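Local coordinates for protein trichothecene 3-O-acetyltransferase TRI101 (PDB 2ZBA) that transfers an acetyl group from acetyl coenzyme A to the 3-hydroxyl of trichothecene mycotoxins in the T-2 toxin pathway of Fusarium sporotrichioides, at residues Leu34-Ser39 against Phe400-Pro405; Thr50-Leu55 against Pro91-Lys96; Leu317-Tyr322 against Arg353-Leu358. All coordinates share one frame; numbering follows the deposited sequence.

Contact 1 of 3, residues Leu34-Ser39 against Phe400-Pro405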
loop_
_atom_site.group_PDB
_atom_site.type_symbol
_atom_site.label_atom_id
_atom_site.label_comp_id
_atom_site.label_asym_id
_atom_site.label_seq_id
_atom_site.Cartn_x
_atom_site.Cartn_y
_atom_site.Cartn_z
ATOM N N LEU A 34 -4.921 5.925 11.510
ATOM C CA LEU A 34 -6.272 5.637 12.000
ATOM C C LEU A 34 -6.682 6.759 12.940
ATOM O O LEU A 34 -6.011 6.991 13.944
ATOM C CB LEU A 34 -6.338 4.290 12.717
ATOM C CG LEU A 34 -6.347 3.004 11.870
ATOM C CD1 LEU A 34 -5.211 2.939 10.811
ATOM C CD2 LEU A 34 -6.335 1.756 12.769
ATOM N N VAL A 35 -7.769 7.450 12.595
ATOM C CA VAL A 35 -8.303 8.585 13.373
ATOM C C VAL A 35 -9.536 8.190 14.213
ATOM O O VAL A 35 -10.470 7.564 13.695
ATOM C CB VAL A 35 -8.672 9.750 12.446
ATOM C CG1 VAL A 35 -9.002 11.025 13.252
ATOM C CG2 VAL A 35 -7.531 10.004 11.435
ATOM N N TYR A 36 -9.521 8.582 15.494
ATOM C CA TYR A 36 -10.593 8.337 16.468
ATOM C C TYR A 36 -10.961 9.648 17.197
ATOM O O TYR A 36 -10.074 10.470 17.461
ATOM C CB TYR A 36 -10.153 7.351 17.549
ATOM C CG TYR A 36 -9.616 6.011 17.092
ATOM C CD1 TYR A 36 -10.402 4.864 17.151
ATOM C CD2 TYR A 36 -8.300 5.890 16.641
ATOM C CE1 TYR A 36 -9.890 3.622 16.737
ATOM C CE2 TYR A 36 -7.782 4.677 16.239
ATOM C CZ TYR A 36 -8.564 3.551 16.280
ATOM O OH TYR A 36 -8.017 2.356 15.861
ATOM N N PRO A 37 -12.262 9.845 17.529
ATOM C CA PRO A 37 -12.627 10.962 18.415
ATOM C C PRO A 37 -12.232 10.634 19.857
ATOM O O PRO A 37 -12.202 9.460 20.233
ATOM C CB PRO A 37 -14.157 11.022 18.297
ATOM C CG PRO A 37 -14.572 9.598 18.021
ATOM C CD PRO A 37 -13.445 9.057 17.119
ATOM N N VAL A 38 -11.900 11.652 20.645
ATOM C CA VAL A 38 -11.624 11.457 22.068
ATOM C C VAL A 38 -12.498 12.417 22.852
ATOM O O VAL A 38 -12.406 13.650 22.694
ATOM C CB VAL A 38 -10.130 11.650 22.431
ATOM C CG1 VAL A 38 -9.932 11.657 23.961
ATOM C CG2 VAL A 38 -9.282 10.568 21.781
ATOM N N SER A 39 -13.356 11.829 23.682
ATOM C CA SER A 39 -14.383 12.563 24.404
ATOM C C SER A 39 -13.713 13.453 25.449
ATOM O O SER A 39 -13.990 14.646 25.519
ATOM C CB SER A 39 -15.350 11.577 25.067
ATOM O OG SER A 39 -16.681 11.856 24.677
ATOM N N PHE A 400 -8.830 0.784 23.204
ATOM C CA PHE A 400 -8.711 2.210 23.537
ATOM C C PHE A 400 -10.012 2.771 24.133
ATOM O O PHE A 400 -10.008 3.837 24.753
ATOM C CB PHE A 400 -8.324 3.043 22.302
ATOM C CG PHE A 400 -6.906 2.830 21.813
ATOM C CD1 PHE A 400 -5.936 2.240 22.624
ATOM C CD2 PHE A 400 -6.531 3.284 20.550
ATOM C CE1 PHE A 400 -4.625 2.068 22.165
ATOM C CE2 PHE A 400 -5.234 3.121 20.086
ATOM C CZ PHE A 400 -4.277 2.516 20.899
ATOM N N GLY A 401 -11.115 2.065 23.898
ATOM C CA GLY A 401 -12.443 2.479 24.362
ATOM C C GLY A 401 -13.088 3.569 23.526
ATOM O O GLY A 401 -14.069 4.205 23.964
ATOM N N LEU A 402 -12.561 3.788 22.322
ATOM C CA LEU A 402 -13.017 4.909 21.485
ATOM C C LEU A 402 -13.938 4.490 20.341
ATOM O O LEU A 402 -14.350 5.327 19.532
ATOM C CB LEU A 402 -11.820 5.675 20.921
ATOM C CG LEU A 402 -10.722 6.042 21.913
ATOM C CD1 LEU A 402 -9.484 6.570 21.181
ATOM C CD2 LEU A 402 -11.253 7.058 22.940
ATOM N N GLY A 403 -14.251 3.197 20.285
ATOM C CA GLY A 403 -14.916 2.601 19.122
ATOM C C GLY A 403 -13.931 2.376 17.972
ATOM O O GLY A 403 -12.710 2.497 18.132
ATOM N N LYS A 404 -14.478 2.062 16.804
ATOM C CA LYS A 404 -13.692 1.824 15.598
ATOM C C LYS A 404 -13.304 3.160 14.969
ATOM O O LYS A 404 -13.950 4.173 15.249
ATOM C CB LYS A 404 -14.521 0.989 14.626
ATOM C CG LYS A 404 -14.378 -0.523 14.824
ATOM C CD LYS A 404 -15.374 -1.125 15.787
ATOM C CE LYS A 404 -15.134 -2.639 15.939
ATOM N NZ LYS A 404 -13.933 -2.984 16.770
ATOM N N PRO A 405 -12.255 3.178 14.113
ATOM C CA PRO A 405 -11.816 4.421 13.482
ATOM C C PRO A 405 -12.913 5.205 12.743
ATOM O O PRO A 405 -13.773 4.614 12.067
ATOM C CB PRO A 405 -10.747 3.949 12.486
ATOM C CG PRO A 405 -10.223 2.679 13.062
ATOM C CD PRO A 405 -11.413 2.031 13.704
#
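Tyr-36, near the end of strand 29-37, packs against both Leu-402 and Pro-405 of the loop that leads into strand 407-409, the antiparallel neighbour of 29-37 at the border of a mixed sheet in this BAHD-superfamily acyltransferase. The tyrosine and Pro-405 lie side by side and point the same way. Pro-405 CA sits over one face of the Tyr-36 ring, 4.2 Å from its centroid and 26° off the normal, a CH-pi contact, while Pro-405 CG reaches the phenol end, 3.7 Å from Tyr-36 CZ. Tyr-36 CG stands anti to the carbonyl carbon (chi1 -55°), beside the backbone N. The hydroxyl of the ring is hydrogen-bonded to the backbone O of Tyr-396. Leu-402 arrives from another direction, crossing the tyrosine side chain at about a right angle and touching Tyr-36 CB with CD1 at 3.8 Å. The same methyl, Leu-402 CD1, meets Val-38 CG2 at 4.0 Å, and Leu-402 also packs on Ile-47 and Leu-157, so it ties the loop to helix 44-61 and strand 156-164. Leu-34 runs side by side with Pro-405, its CD2 4.0 Å from Pro-405 CG. At the ring's edge, in its plane, Gly-403 O approaches Tyr-36 CE1 to 3.3 Å.

Contact 2 of 3, residues Thr50-Leu55 against Pro91-Lys96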
loop_
_atom_site.group_PDB
_atom_site.type_symbol
_atom_site.label_atom_id
_atom_site.label_comp_id
_atom_site.label_asym_id
_atom_site.label_seq_id
_atom_site.Cartn_x
_atom_site.Cartn_y
_atom_site.Cartn_z
ATOM N N THR A 50 -2.312 1.546 27.299
ATOM C CA THR A 50 -2.944 0.415 26.630
ATOM C C THR A 50 -2.154 -0.015 25.381
ATOM O O THR A 50 -2.008 -1.210 25.125
ATOM C CB THR A 50 -4.389 0.761 26.251
ATOM O OG1 THR A 50 -5.064 1.243 27.416
ATOM C CG2 THR A 50 -5.130 -0.445 25.669
ATOM N N LEU A 51 -1.640 0.952 24.622
ATOM C CA LEU A 51 -0.875 0.620 23.421
ATOM C C LEU A 51 0.500 0.061 23.777
ATOM O O LEU A 51 0.956 -0.914 23.171
ATOM C CB LEU A 51 -0.760 1.820 22.474
ATOM C CG LEU A 51 0.062 1.652 21.175
ATOM C CD1 LEU A 51 -0.431 0.481 20.278
ATOM C CD2 LEU A 51 0.060 2.955 20.413
ATOM N N GLU A 52 1.146 0.671 24.773
ATOM C CA GLU A 52 2.440 0.204 25.269
ATOM C C GLU A 52 2.402 -1.267 25.675
ATOM O O GLU A 52 3.347 -2.014 25.408
ATOM C CB GLU A 52 2.906 1.051 26.461
ATOM C CG GLU A 52 3.308 2.496 26.129
ATOM C CD GLU A 52 3.504 3.344 27.388
ATOM O OE1 GLU A 52 3.041 2.921 28.474
ATOM O OE2 GLU A 52 4.118 4.431 27.301
ATOM N N GLU A 53 1.302 -1.667 26.312
ATOM C CA GLU A 53 1.121 -3.032 26.826
ATOM C C GLU A 53 0.806 -4.045 25.733
ATOM O O GLU A 53 1.232 -5.205 25.810
ATOM C CB GLU A 53 0.023 -3.065 27.900
ATOM C CG GLU A 53 0.457 -2.473 29.226
ATOM C CD GLU A 53 1.187 -3.475 30.108
ATOM O OE1 GLU A 53 2.402 -3.676 29.898
ATOM N N GLY A 54 0.044 -3.606 24.732
ATOM C CA GLY A 54 -0.173 -4.398 23.532
ATOM C C GLY A 54 1.122 -4.625 22.762
ATOM O O GLY A 54 1.363 -5.728 22.261
ATOM N N LEU A 55 1.933 -3.569 22.652
ATOM C CA LEU A 55 3.265 -3.633 22.042
ATOM C C LEU A 55 4.167 -4.665 22.728
ATOM O O LEU A 55 4.869 -5.423 22.056
ATOM C CB LEU A 55 3.935 -2.248 22.025
ATOM C CG LEU A 55 3.501 -1.295 20.906
ATOM C CD1 LEU A 55 4.281 0.006 20.967
ATOM C CD2 LEU A 55 3.632 -1.943 19.522
ATOM N N PRO A 91 8.553 -2.494 19.283
ATOM C CA PRO A 91 8.477 -1.510 18.202
ATOM C C PRO A 91 8.427 -0.095 18.773
ATOM O O PRO A 91 7.642 0.184 19.689
ATOM C CB PRO A 91 7.151 -1.846 17.511
ATOM C CG PRO A 91 6.958 -3.310 17.745
ATOM C CD PRO A 91 7.506 -3.532 19.156
ATOM N N ARG A 92 9.262 0.785 18.230
ATOM C CA ARG A 92 9.408 2.127 18.757
ATOM C C ARG A 92 8.097 2.900 18.650
ATOM O O ARG A 92 7.488 2.964 17.577
ATOM C CB ARG A 92 10.531 2.866 18.031
ATOM C CG ARG A 92 11.290 3.856 18.929
ATOM C CD ARG A 92 12.668 4.183 18.374
ATOM N NE ARG A 92 12.580 5.046 17.196
ATOM N N LEU A 93 7.653 3.462 19.776
ATOM C CA LEU A 93 6.457 4.288 19.790
ATOM C C LEU A 93 6.799 5.735 20.114
ATOM O O LEU A 93 7.432 6.009 21.146
ATOM C CB LEU A 93 5.418 3.741 20.782
ATOM C CG LEU A 93 4.268 4.696 21.160
ATOM C CD1 LEU A 93 3.238 4.863 20.037
ATOM C CD2 LEU A 93 3.604 4.283 22.469
ATOM N N VAL A 94 6.378 6.649 19.234
ATOM C CA VAL A 94 6.446 8.098 19.474
ATOM C C VAL A 94 5.065 8.589 19.934
ATOM O O VAL A 94 4.040 8.246 19.339
ATOM C CB VAL A 94 6.894 8.895 18.199
ATOM C CG1 VAL A 94 6.890 10.417 18.440
ATOM C CG2 VAL A 94 8.269 8.450 17.721
ATOM N N VAL A 95 5.048 9.376 21.009
ATOM C CA VAL A 95 3.824 10.025 21.485
ATOM C C VAL A 95 3.954 11.526 21.234
ATOM O O VAL A 95 4.818 12.192 21.816
ATOM C CB VAL A 95 3.572 9.726 22.980
ATOM C CG1 VAL A 95 2.348 10.506 23.502
ATOM C CG2 VAL A 95 3.381 8.226 23.204
ATOM N N LYS A 96 3.108 12.052 20.360
ATOM C CA LYS A 96 3.180 13.453 19.952
ATOM C C LYS A 96 1.849 14.183 20.210
ATOM O O LYS A 96 0.803 13.769 19.718
ATOM C CB LYS A 96 3.567 13.532 18.475
ATOM C CG LYS A 96 4.212 14.837 18.007
ATOM C CD LYS A 96 4.799 14.640 16.605
ATOM C CE LYS A 96 5.311 15.930 15.970
ATOM N NZ LYS A 96 4.471 16.443 14.838
#
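Leu-51 and Leu-93 both carry CG anti to the backbone N (chi1 178° and 165°), and the CB atom of each points toward the opposite segment, joining helix 44-61 to edge strand 92-97. They cross obliquely, and the methyls Leu-51 CD2 and Leu-93 CD1 meet at 3.7 Å. The other methyl of the strand leucine, Leu-93 CD2, rests against the aliphatic part of Glu-52, 4.1 Å from Glu-52 CG, at the exposed margin of the contact. One turn further along the helix, Leu-55 uses its two methyls differently: CD1 lies 3.9 Å from Leu-93 CB, the two side chains crossing at about a right angle. The Leu-55 and Pro-91 side chains instead slide past each other in opposite directions, Leu-55 CD2 4.0 Å from Pro-91 CG. Leu-55 CD1 lies 3.6 Å from Pro-91 O. Helix 50-55 and strand 92-96 run antiparallel (174°), their axes 10.3 Å apart at closest approach. This is helix-on-sheet packing in the N-terminal part of the fold, and Leu-180 of helix 170-184 touches both Leu-51 and Leu-55. The side-chain contacts are aliphatic, with one carbonyl oxygen, Pro-91 O, touching a methyl, so the attachment depends on the fit of branched carbons and on burial.

Contact 3 of 3, residues Leu317-Tyr322 against Arg353-Leu358. With COA (coenzyme A), chain E.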
loop_
_atom_site.group_PDB
_atom_site.type_symbol
_atom_site.label_atom_id
_atom_site.label_comp_id
_atom_site.label_asym_id
_atom_site.label_seq_id
_atom_site.Cartn_x
_atom_site.Cartn_y
_atom_site.Cartn_z
ATOM N N LEU A 317 4.800 -10.306 0.018
ATOM C CA LEU A 317 4.366 -11.320 -0.903
ATOM C C LEU A 317 3.378 -10.661 -1.853
ATOM O O LEU A 317 2.162 -10.790 -1.728
ATOM C CB LEU A 317 3.754 -12.507 -0.135
ATOM C CG LEU A 317 3.357 -13.709 -0.985
ATOM C CD1 LEU A 317 4.365 -13.970 -2.156
ATOM C CD2 LEU A 317 3.182 -14.922 -0.118
ATOM N N GLN A 318 3.943 -9.937 -2.805
ATOM C CA GLN A 318 3.199 -9.054 -3.667
ATOM C C GLN A 318 3.834 -9.178 -5.042
ATOM O O GLN A 318 5.014 -9.539 -5.149
ATOM C CB GLN A 318 3.375 -7.631 -3.134
ATOM C CG GLN A 318 2.594 -6.543 -3.836
ATOM C CD GLN A 318 2.794 -5.189 -3.172
ATOM O OE1 GLN A 318 1.904 -4.703 -2.465
ATOM N NE2 GLN A 318 3.974 -4.589 -3.363
ATOM N N ASN A 319 3.044 -8.922 -6.080
ATOM C CA ASN A 319 3.563 -8.690 -7.417
ATOM C C ASN A 319 2.666 -7.631 -8.038
ATOM O O ASN A 319 1.840 -7.036 -7.340
ATOM C CB ASN A 319 3.536 -10.002 -8.222
ATOM C CG ASN A 319 4.563 -10.030 -9.346
ATOM O OD1 ASN A 319 5.041 -8.991 -9.802
ATOM N ND2 ASN A 319 4.897 -11.233 -9.804
HETATM N N MSE A 320 2.818 -7.389 -9.333
HETATM C CA MSE A 320 1.966 -6.478 -10.047
HETATM C C MSE A 320 1.530 -7.171 -11.329
HETATM O O MSE A 320 2.172 -8.115 -11.797
HETATM C CB MSE A 320 2.695 -5.161 -10.348
HETATM C CG MSE A 320 3.133 -4.345 -9.091
HETATM SE SE MSE A 320 3.612 -2.516 -9.539
HETATM C CE MSE A 320 2.004 -1.586 -8.892
ATOM N N THR A 321 0.425 -6.719 -11.890
ATOM C CA THR A 321 0.089 -7.081 -13.251
ATOM C C THR A 321 0.320 -5.831 -14.117
ATOM O O THR A 321 0.149 -4.682 -13.657
ATOM C CB THR A 321 -1.353 -7.665 -13.380
ATOM O OG1 THR A 321 -2.327 -6.673 -13.027
ATOM C CG2 THR A 321 -1.523 -8.907 -12.478
ATOM N N TYR A 322 0.713 -6.059 -15.362
ATOM C CA TYR A 322 1.073 -4.984 -16.276
ATOM C C TYR A 322 0.213 -5.004 -17.520
ATOM O O TYR A 322 -0.126 -6.060 -18.048
ATOM C CB TYR A 322 2.550 -5.089 -16.630
ATOM C CG TYR A 322 3.425 -5.115 -15.402
ATOM C CD1 TYR A 322 3.741 -3.937 -14.721
ATOM C CD2 TYR A 322 3.908 -6.326 -14.887
ATOM C CE1 TYR A 322 4.539 -3.968 -13.550
ATOM C CE2 TYR A 322 4.703 -6.358 -13.731
ATOM C CZ TYR A 322 5.021 -5.177 -13.078
ATOM O OH TYR A 322 5.808 -5.221 -11.947
ATOM N N ARG A 353 3.484 -18.323 -11.674
ATOM C CA ARG A 353 4.633 -18.469 -12.570
ATOM C C ARG A 353 5.484 -17.200 -12.617
ATOM O O ARG A 353 6.684 -17.250 -12.437
ATOM C CB ARG A 353 4.187 -18.869 -13.994
ATOM C CG ARG A 353 5.365 -19.027 -14.980
ATOM C CD ARG A 353 6.368 -20.110 -14.522
ATOM N NE ARG A 353 7.490 -20.242 -15.471
ATOM C CZ ARG A 353 8.305 -21.287 -15.584
ATOM N NH1 ARG A 353 8.165 -22.380 -14.822
ATOM N NH2 ARG A 353 9.280 -21.237 -16.482
ATOM N N ARG A 354 4.843 -16.063 -12.854
ATOM C CA ARG A 354 5.534 -14.780 -12.937
ATOM C C ARG A 354 6.253 -14.448 -11.609
ATOM O O ARG A 354 7.350 -13.883 -11.617
ATOM C CB ARG A 354 4.537 -13.672 -13.312
ATOM C CG ARG A 354 3.981 -13.747 -14.775
ATOM C CD ARG A 354 2.947 -12.647 -15.050
ATOM N NE ARG A 354 3.502 -11.338 -14.705
ATOM C CZ ARG A 354 3.056 -10.551 -13.728
ATOM N NH1 ARG A 354 1.992 -10.898 -12.992
ATOM N NH2 ARG A 354 3.693 -9.410 -13.472
ATOM N N THR A 355 5.628 -14.800 -10.484
ATOM C CA THR A 355 6.141 -14.475 -9.146
ATOM C C THR A 355 7.320 -15.376 -8.796
ATOM O O THR A 355 8.358 -14.908 -8.304
ATOM C CB THR A 355 5.019 -14.564 -8.074
ATOM O OG1 THR A 355 4.008 -13.584 -8.357
ATOM C CG2 THR A 355 5.546 -14.288 -6.660
ATOM N N GLN A 356 7.157 -16.668 -9.071
ATOM C CA GLN A 356 8.229 -17.652 -8.882
ATOM C C GLN A 356 9.382 -17.376 -9.831
ATOM O O GLN A 356 10.530 -17.590 -9.461
ATOM C CB GLN A 356 7.724 -19.087 -9.096
ATOM C CG GLN A 356 6.691 -19.548 -8.041
ATOM C CD GLN A 356 6.353 -21.018 -8.178
ATOM O OE1 GLN A 356 7.136 -21.908 -7.775
ATOM N NE2 GLN A 356 5.189 -21.292 -8.772
ATOM N N ALA A 357 9.084 -16.922 -11.054
ATOM C CA ALA A 357 10.179 -16.557 -11.988
ATOM C C ALA A 357 10.989 -15.380 -11.419
ATOM O O ALA A 357 12.211 -15.385 -11.460
ATOM C CB ALA A 357 9.647 -16.222 -13.349
ATOM N N LEU A 358 10.291 -14.377 -10.885
ATOM C CA LEU A 358 10.933 -13.225 -10.253
ATOM C C LEU A 358 11.801 -13.659 -9.098
ATOM O O LEU A 358 12.961 -13.230 -9.007
ATOM C CB LEU A 358 9.894 -12.186 -9.787
ATOM C CG LEU A 358 10.389 -10.877 -9.113
ATOM C CD1 LEU A 358 11.252 -10.003 -10.063
ATOM C CD2 LEU A 358 9.205 -10.056 -8.585
HETATM N N1A COA E . -18.451 -14.522 -10.408
HETATM C C2A COA E . -18.889 -13.234 -10.147
HETATM N N3A COA E . -18.187 -12.443 -9.248
HETATM C C4A COA E . -17.069 -12.918 -8.626
HETATM C C5A COA E . -16.626 -14.215 -8.878
HETATM C C6A COA E . -17.328 -15.025 -9.781
HETATM N N6A COA E . -16.982 -16.304 -9.958
HETATM N N7A COA E . -15.516 -14.423 -8.132
HETATM C C8A COA E . -15.257 -13.299 -7.420
HETATM N N9A COA E . -16.206 -12.355 -7.719
HETATM C C1B COA E . -16.236 -10.950 -7.253
HETATM C C2B COA E . -16.618 -10.848 -5.780
HETATM O O2B COA E . -18.020 -10.809 -5.619
HETATM C C3B COA E . -15.903 -9.574 -5.367
HETATM O O3B COA E . -16.568 -8.516 -6.006
HETATM P P3B COA E . -17.027 -7.132 -5.319
HETATM O O7A COA E . -15.867 -6.626 -4.486
HETATM O O8A COA E . -18.193 -7.357 -4.397
HETATM O O9A COA E . -17.324 -6.230 -6.475
HETATM C C4B COA E . -14.606 -9.686 -6.141
HETATM O O4B COA E . -14.955 -10.330 -7.355
HETATM C C5B COA E . -13.486 -10.465 -5.470
HETATM O O5B COA E . -12.472 -10.609 -6.458
HETATM P P1A COA E . -10.909 -10.524 -6.073
HETATM O O1A COA E . -10.551 -11.560 -5.055
HETATM O O2A COA E . -10.017 -10.534 -7.292
HETATM O O3A COA E . -10.707 -9.123 -5.267
HETATM P P2A COA E . -10.731 -7.630 -5.881
HETATM O O4A COA E . -11.591 -6.794 -4.959
HETATM O O5A COA E . -11.121 -7.533 -7.336
HETATM O O6A COA E . -9.216 -7.115 -5.794
HETATM C CBP COA E . -6.886 -7.102 -6.401
HETATM C CCP COA E . -8.318 -7.347 -6.870
HETATM C CDP COA E . -6.678 -5.587 -6.405
HETATM C CEP COA E . -5.924 -7.797 -7.378
HETATM C CAP COA E . -6.740 -7.656 -4.981
HETATM O OAP COA E . -6.971 -9.058 -4.973
HETATM C C9P COA E . -5.412 -7.381 -4.314
HETATM O O9P COA E . -4.332 -8.230 -4.565
HETATM N N8P COA E . -5.315 -6.364 -3.456
HETATM C C7P COA E . -4.049 -6.055 -2.796
HETATM C C6P COA E . -3.125 -5.195 -3.660
HETATM C C5P COA E . -1.845 -4.892 -2.897
HETATM O O5P COA E . -0.972 -5.776 -2.717
HETATM N N4P COA E . -1.694 -3.657 -2.434
HETATM C C3P COA E . -0.939 -3.443 -1.202
HETATM C C2P COA E . 0.293 -2.567 -1.408
HETATM S S1P COA E . 1.681 -2.930 -0.289
HETATM O O HOH W 1 6.895 -11.389 -11.890
#
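Asn-319 and Thr-355 mark the nearest backbone approach, their CA atoms 6.6 Å apart, where strand 318-322 passes helix 353-358 at 122°. The strand borders the larger mixed sheet of this BAHD-superfamily enzyme, and helix 353-358 packs against it, the axes 9.2 Å apart. The two side chains slide past each other in opposite directions, and Asn-319 ND2 donates to Thr-355 OG1 at 2.9 Å, nearly straight (167°) and close to the amide plane. That hydroxyl is also bonded to Leu-351 O in its own helix. The second N-H of the amide goes to a water, which bridges to Arg-354 O. On the carbonyl side, Asn-319 OD1 accepts from Met-320 N at 2.8 Å and from Gln-220 NE2, so neither end of this buried amide lacks a partner.

The Arg-354 chain is bent at chi3 (53°, placing NE), and Met-320 O lies at the guanidinium edge, in its plane. The bond from Arg-354 NH2 to Met-320 O is 2.6 Å long; that from Arg-354 NH1 to Met-320 O, at 3.0 Å, is weak. Arg-354 NH2 also lies at the edge of the Tyr-322 ring, 3.2 Å from Tyr-322 CE2, with ring and guanidinium planes almost perpendicular. The tyrosine hydroxyl is hydrogen-bonded to Leu-373 O and Gln-220 NE2.

The CB atoms of Met-320, modelled as selenomethionine, and Gln-318 point away from the helix; Met-320 belongs to the T-2 toxin pocket, and Gln-318, an established coenzyme A-binding residue, to both pockets. One strand thus serves two sides, with polar anchoring to the helix on one and ligand contacts on the other. The carbonyl of Met-320 probably helps to stabilise the buried positive charge of Arg-354, while the amide of Asn-319, bound through both ends, is consistent with the helix helping to position a strand that lines the pocket.

From the N terminus, the chain lays down strand 29-37 and then helix 44-61. Contact 2 closes first, when strand 92-97 returns against that helix after a short excursion. Contact 3 follows it in series, closing a loop of 30 residues and joining strand 318-326 to helix 348-363; its strand lines the ligand pockets. Contact 1 closes last, bringing residues 400-405 back to strand 29-37 over some 360 residues, an interval that encloses both of the others. Contacts 1 and 2 reach the same sheet and touch directly, Phe-400 CE1 lying 3.9 Å from Leu-51 CB. Contact 3 belongs to the seven-stranded mixed sheet, on the opposite side of the chain's centre, its centre about 38 Å from that of contact 1.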